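PDB 4EHU: 2-hydroxyisocaproyl-CoA dehydratase activator from Clostridium difficile, which uses ATP hydrolysis to drive transfer of a single electron from its iron-sulfur cluster to (R)-2-hydroxyisocaproyl-CoA dehydratase, activating that enzyme for leucine fermentation. Local coordinates for residues A180-E183 against D184-G188. Residues are numbered along the deposited sequence; the frame is centred on the assembly and turned at random.
Sequences AKIE and DIVAG
Asp184 lies beside Lys181, the N-cap residue, and shows how an acidic side chain in the first turn of a helix can reach the N-cap backbone through a water. The two side chains run alongside each other, and Asp184 OD2 lies 3.6 Å from the aliphatic Lys181 CD. Lys181 NZ stays 6.0 Å from Asp184 OD2, so the pair makes no salt bridge. A water accepts from the backbone N of Lys181 and donates to Asp184 OD2, 2.6 Å away. The other oxygen, OD1, is held by Ser154 OG and the backbone N of Asn156, which fixes the buried carboxylate against a neighbouring loop.

The side chain of Ile185 packs on Ala180. With CG1 beside its own backbone N (chi1 -64°), Ile185 CG1 comes 4.0 Å from Ala180 CB; it also touches Val172 and Leu176 of helix 165-177. Glu183 CG sits between its own backbone N and carbonyl carbon (chi1 58°), which brings it to 3.3 Å from Asp184 N. Glu183 O receives Ala187 N at 2.9 Å. Two residues earlier, Lys181 O accepts Ile185 N nearly in line with its C=O (161°) and Asp184 N only weakly. With Asp184 three residues after the N-cap, the water-mediated link resembles the backbone half of a capping box without its direct bond, at the start of helix 182-204 in the actin-like ATPase fold.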
ATOM      1  N   ALA A 180      11.990  20.491   6.045  1.00 28.98           N
ATOM      2  CA  ALA A 180      12.743  19.598   6.924  1.00 26.88           C
ATOM      3  C   ALA A 180      14.026  19.183   6.206  1.00 24.70           C
ATOM      4  O   ALA A 180      14.066  19.077   4.973  1.00 25.91           O
ATOM      5  CB  ALA A 180      11.911  18.377   7.279  1.00 26.64           C
ATOM      6  N   LYS A 181      15.079  18.925   6.972  1.00 23.92           N
ATOM      7  CA  LYS A 181      16.352  18.538   6.381  1.00 22.00           C
ATOM      8  C   LYS A 181      16.190  17.203   5.667  1.00 25.32           C
ATOM      9  O   LYS A 181      15.628  16.270   6.229  1.00 20.81           O
ATOM     10  CB  LYS A 181      17.414  18.390   7.466  1.00 21.39           C
ATOM     11  CG  LYS A 181      17.778  19.689   8.193  1.00 24.23           C
ATOM     12  CD  LYS A 181      18.806  19.374   9.266  1.00 24.10           C
ATOM     13  CE  LYS A 181      19.040  20.580  10.177  1.00 41.76           C
ATOM     14  NZ  LYS A 181      19.672  21.696   9.445  1.00 52.64           N
ATOM     15  N   ILE A 182      16.681  17.117   4.438  1.00 21.66           N
ATOM     16  CA  ILE A 182      16.520  15.907   3.638  1.00 23.23           C
ATOM     17  C   ILE A 182      17.025  14.664   4.373  1.00 23.46           C
ATOM     18  O   ILE A 182      16.386  13.617   4.321  1.00 21.56           O
ATOM     19  CB  ILE A 182      17.203  16.035   2.247  1.00 22.75           C
ATOM     20  CG1 ILE A 182      16.866  14.828   1.368  1.00 25.25           C
ATOM     21  CG2 ILE A 182      18.714  16.188   2.377  1.00 27.19           C
ATOM     22  CD1 ILE A 182      15.408  14.711   1.048  1.00 29.14           C
ATOM     23  N   GLU A 183      18.167  14.762   5.051  1.00 20.15           N
ATOM     24  CA  GLU A 183      18.704  13.600   5.735  1.00 19.91           C
ATOM     25  C   GLU A 183      17.766  13.092   6.833  1.00 15.70           C
ATOM     26  O   GLU A 183      17.715  11.882   7.094  1.00 17.20           O
ATOM     27  CB  GLU A 183      20.097  13.888   6.323  1.00 17.80           C
ATOM     28  CG  GLU A 183      20.153  15.069   7.338  1.00 19.24           C
ATOM     29  CD  GLU A 183      20.487  16.428   6.713  1.00 28.10           C
ATOM     30  OE1 GLU A 183      20.159  16.662   5.535  1.00 22.88           O
ATOM     31  OE2 GLU A 183      21.081  17.281   7.411  1.00 25.03           O
ATOM     32  N   ASP A 184      17.040  14.000   7.487  1.00 16.26           N
ATOM     33  CA  ASP A 184      16.078  13.583   8.514  1.00 14.38           C
ATOM     34  C   ASP A 184      14.814  12.975   7.913  1.00 20.06           C
ATOM     35  O   ASP A 184      14.215  12.097   8.512  1.00 16.80           O
ATOM     36  CB  ASP A 184      15.709  14.768   9.419  1.00 18.99           C
ATOM     37  CG  ASP A 184      16.894  15.212  10.283  1.00 18.63           C
ATOM     38  OD1 ASP A 184      17.667  14.318  10.699  1.00 18.75           O
ATOM     39  OD2 ASP A 184      17.065  16.445  10.520  1.00 21.13           O
ATOM     40  N   ILE A 185      14.425  13.454   6.736  1.00 17.14           N
ATOM     41  CA  ILE A 185      13.308  12.860   5.984  1.00 19.80           C
ATOM     42  C   ILE A 185      13.680  11.454   5.565  1.00 21.81           C
ATOM     43  O   ILE A 185      12.907  10.515   5.755  1.00 18.79           O
ATOM     44  CB  ILE A 185      12.950  13.695   4.733  1.00 20.56           C
ATOM     45  CG1 ILE A 185      12.441  15.078   5.154  1.00 21.43           C
ATOM     46  CG2 ILE A 185      11.881  12.976   3.871  1.00 19.76           C
ATOM     47  CD1 ILE A 185      12.230  16.009   3.981  1.00 23.87           C
ATOM     48  N   VAL A 186      14.881  11.301   5.016  1.00 16.75           N
ATOM     49  CA  VAL A 186      15.369   9.977   4.616  1.00 16.63           C
ATOM     50  C   VAL A 186      15.486   9.028   5.818  1.00 18.94           C
ATOM     51  O   VAL A 186      15.084   7.863   5.715  1.00 16.34           O
ATOM     52  CB  VAL A 186      16.721  10.068   3.889  1.00 17.41           C
ATOM     53  CG1 VAL A 186      17.282   8.667   3.600  1.00 20.01           C
ATOM     54  CG2 VAL A 186      16.566  10.860   2.593  1.00 21.33           C
ATOM     55  N   ALA A 187      16.022   9.490   6.952  1.00 16.32           N
ATOM     56  CA  ALA A 187      16.092   8.599   8.113  1.00 15.13           C
ATOM     57  C   ALA A 187      14.688   8.121   8.488  1.00 14.54           C
ATOM     58  O   ALA A 187      14.524   6.963   8.867  1.00 15.57           O
ATOM     59  CB  ALA A 187      16.772   9.277   9.335  1.00 15.10           C
ATOM     60  N   GLY A 188      13.695   9.009   8.420  1.00 14.53           N
ATOM     61  CA  GLY A 188      12.328   8.628   8.770  1.00 16.74           C
ATOM     62  C   GLY A 188      11.792   7.578   7.822  1.00 17.75           C
ATOM     63  O   GLY A 188      11.126   6.657   8.250  1.00 15.96           O
TER
HETATM   64  O   HOH W   1      15.203  18.278  10.080  1.00 33.71           O